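TSC1 N-terminal domain (Chaetomium thermophilum, PDB 7A0M) is the N-terminal part of hamartin, a subunit of the TSC complex, and probably helps bring that complex to lysosomal phosphoinositide lipids for control of mTORC1. Local coordinates at residues Lys344-Leu349 against Asp356-His361. Residues are numbered along the deposited sequence; the frame is centred on the assembly and turned at random.
Sequences KPHNYL and DDIDVH. With SO4 (sulfate ion), chain E.
The loop that joins helix 335-343 to helix 357-373 folds back on the first turn of the second helix, and His-346 meets Ile-358 and Asp-359 there. The imidazole does two jobs. At its edge, NE2 donates to OD1 of Asp-359 over 2.9 Å, with an N-H...O angle of 162°. The carboxylate oxygen lies in the ring plane, but the ring approaches it on the anti side, about 35° out of the carboxylate plane. The negative carboxylate would probably polarise the imidazole N-H. Over one face, Ile-358 CG1 sits 3.8 Å from the centroid of the His-346 ring, a CH-pi contact displaced toward the rim. The methyl CG2 of Ile-358 reaches CD2 of His-346 at 3.6 Å. Ile-358 has CG1 anti to its backbone N (chi1 -170°), which lets both branches touch the ring.

The contact packs a connecting loop against the start of the helix that follows it, in an all-helical chain, at the surface and about 37 Å from the chain centre to the contact centre. A short 3-10 segment carries His-346. With alanine at this position, Asp-359 would probably lose this N-H partner and Ile-358 the ring that covers it.

Next to the imidazole, Leu-349 extends the contact with apolar packing. Leu-349 CD1 lies 4.3 Å from CD1 of Ile-358. The same methyl meets His-361 obliquely, 3.9 Å from its CE1. Leu-349 also touches Asn-272 on helix 267-278, and His-351 packs edge-to-face with His-346.

Lys-344 turns to other partners. Its extended chain brings NZ to OD1 of Asn-347 at 3.0 Å. NZ also donates to O2 of a sulfate ion at 2.9 Å; the sulfate probably comes from the crystallisation liquor.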
loop_
_atom_site.group_PDB
_atom_site.type_symbol
_atom_site.label_atom_id
_atom_site.label_comp_id
_atom_site.label_asym_id
_atom_site.label_seq_id
_atom_site.Cartn_x
_atom_site.Cartn_y
_atom_site.Cartn_z
ATOM N N LYS B 344 1.096 -18.217 -5.533
ATOM C CA LYS B 344 1.196 -19.603 -5.986
ATOM C C LYS B 344 1.953 -20.403 -4.941
ATOM O O LYS B 344 3.151 -20.674 -5.086
ATOM C CB LYS B 344 1.875 -19.683 -7.356
ATOM C CG LYS B 344 1.730 -21.023 -8.059
ATOM C CD LYS B 344 2.646 -21.109 -9.270
ATOM C CE LYS B 344 2.455 -22.418 -10.017
ATOM N NZ LYS B 344 3.539 -22.658 -11.010
ATOM N N PRO B 345 1.278 -20.804 -3.860
ATOM C CA PRO B 345 1.924 -21.694 -2.886
ATOM C C PRO B 345 2.066 -23.110 -3.399
ATOM O O PRO B 345 2.668 -23.947 -2.711
ATOM C CB PRO B 345 0.986 -21.629 -1.677
ATOM C CG PRO B 345 -0.356 -21.381 -2.282
ATOM C CD PRO B 345 -0.117 -20.501 -3.490
ATOM N N HIS B 346 1.518 -23.399 -4.582
ATOM C CA HIS B 346 1.815 -24.650 -5.266
ATOM C C HIS B 346 3.319 -24.854 -5.386
ATOM O O HIS B 346 3.826 -25.952 -5.140
ATOM C CB HIS B 346 1.163 -24.659 -6.651
ATOM C CG HIS B 346 -0.300 -24.331 -6.643
ATOM N ND1 HIS B 346 -0.789 -23.109 -6.230
ATOM C CD2 HIS B 346 -1.379 -25.060 -7.014
ATOM C CE1 HIS B 346 -2.106 -23.106 -6.336
ATOM N NE2 HIS B 346 -2.489 -24.276 -6.810
ATOM N N ASN B 347 4.053 -23.790 -5.726
ATOM C CA ASN B 347 5.496 -23.872 -5.930
ATOM C C ASN B 347 6.269 -24.255 -4.673
ATOM O O ASN B 347 7.475 -24.509 -4.769
ATOM C CB ASN B 347 6.022 -22.534 -6.457
ATOM C CG ASN B 347 5.705 -22.319 -7.922
ATOM O OD1 ASN B 347 5.134 -23.188 -8.578
ATOM N ND2 ASN B 347 6.074 -21.154 -8.444
ATOM N N TYR B 348 5.622 -24.306 -3.507
ATOM C CA TYR B 348 6.318 -24.563 -2.255
ATOM C C TYR B 348 5.815 -25.776 -1.487
ATOM O O TYR B 348 6.553 -26.290 -0.641
ATOM C CB TYR B 348 6.222 -23.340 -1.326
ATOM C CG TYR B 348 6.920 -22.099 -1.838
ATOM C CD1 TYR B 348 6.293 -21.247 -2.738
ATOM C CD2 TYR B 348 8.199 -21.772 -1.406
ATOM C CE1 TYR B 348 6.925 -20.108 -3.201
ATOM C CE2 TYR B 348 8.838 -20.635 -1.863
ATOM C CZ TYR B 348 8.197 -19.807 -2.760
ATOM O OH TYR B 348 8.827 -18.674 -3.220
ATOM N N LEU B 349 4.596 -26.245 -1.748
ATOM C CA LEU B 349 3.978 -27.274 -0.932
ATOM C C LEU B 349 3.720 -28.529 -1.754
ATOM O O LEU B 349 3.177 -28.435 -2.864
ATOM C CB LEU B 349 2.658 -26.765 -0.334
ATOM C CG LEU B 349 2.762 -25.552 0.591
ATOM C CD1 LEU B 349 1.379 -25.050 0.968
ATOM C CD2 LEU B 349 3.568 -25.899 1.832
ATOM N N ASP B 356 -8.398 -30.196 -5.597
ATOM C CA ASP B 356 -8.641 -28.779 -5.373
ATOM C C ASP B 356 -8.167 -28.302 -4.007
ATOM O O ASP B 356 -8.328 -27.119 -3.691
ATOM C CB ASP B 356 -10.133 -28.467 -5.531
ATOM C CG ASP B 356 -10.640 -28.736 -6.933
ATOM O OD1 ASP B 356 -9.907 -28.439 -7.899
ATOM O OD2 ASP B 356 -11.773 -29.246 -7.068
ATOM N N ASP B 357 -7.589 -29.190 -3.194
ATOM C CA ASP B 357 -7.188 -28.814 -1.843
ATOM C C ASP B 357 -6.121 -27.728 -1.849
ATOM O O ASP B 357 -6.105 -26.870 -0.959
ATOM C CB ASP B 357 -6.691 -30.045 -1.086
ATOM C CG ASP B 357 -7.740 -31.136 -0.995
ATOM O OD1 ASP B 357 -8.269 -31.543 -2.052
ATOM O OD2 ASP B 357 -8.032 -31.592 0.130
ATOM N N ILE B 358 -5.225 -27.742 -2.838
ATOM C CA ILE B 358 -4.183 -26.723 -2.893
ATOM C C ILE B 358 -4.747 -25.394 -3.388
ATOM O O ILE B 358 -4.227 -24.327 -3.042
ATOM C CB ILE B 358 -3.012 -27.208 -3.766
ATOM C CG1 ILE B 358 -1.810 -26.270 -3.625
ATOM C CG2 ILE B 358 -3.435 -27.336 -5.224
ATOM C CD1 ILE B 358 -1.296 -26.147 -2.206
ATOM N N ASP B 359 -5.819 -25.428 -4.184
ATOM C CA ASP B 359 -6.436 -24.193 -4.656
ATOM C C ASP B 359 -7.312 -23.563 -3.581
ATOM O O ASP B 359 -7.345 -22.336 -3.445
ATOM C CB ASP B 359 -7.246 -24.461 -5.925
ATOM C CG ASP B 359 -6.406 -25.066 -7.031
ATOM O OD1 ASP B 359 -5.344 -24.492 -7.350
ATOM O OD2 ASP B 359 -6.806 -26.115 -7.580
ATOM N N VAL B 360 -8.034 -24.387 -2.816
ATOM C CA VAL B 360 -8.817 -23.863 -1.702
ATOM C C VAL B 360 -7.892 -23.241 -0.664
ATOM O O VAL B 360 -8.170 -22.163 -0.125
ATOM C CB VAL B 360 -9.692 -24.975 -1.092
ATOM C CG1 VAL B 360 -10.307 -24.517 0.220
ATOM C CG2 VAL B 360 -10.773 -25.395 -2.074
ATOM N N HIS B 361 -6.774 -23.911 -0.375
ATOM C CA HIS B 361 -5.794 -23.364 0.556
ATOM C C HIS B 361 -5.201 -22.058 0.042
ATOM O O HIS B 361 -4.994 -21.117 0.814
ATOM C CB HIS B 361 -4.688 -24.389 0.797
ATOM C CG HIS B 361 -3.614 -23.918 1.726
ATOM N ND1 HIS B 361 -2.424 -23.389 1.276
ATOM C CD2 HIS B 361 -3.548 -23.899 3.079
ATOM C CE1 HIS B 361 -1.670 -23.063 2.311
ATOM N NE2 HIS B 361 -2.329 -23.361 3.416
HETATM S S SO4 E . 3.082 -19.931 -13.428
HETATM O O1 SO4 E . 2.751 -21.288 -13.852
HETATM O O2 SO4 E . 3.861 -19.983 -12.194
HETATM O O3 SO4 E . 3.863 -19.272 -14.470
HETATM O O4 SO4 E . 1.852 -19.180 -13.195
#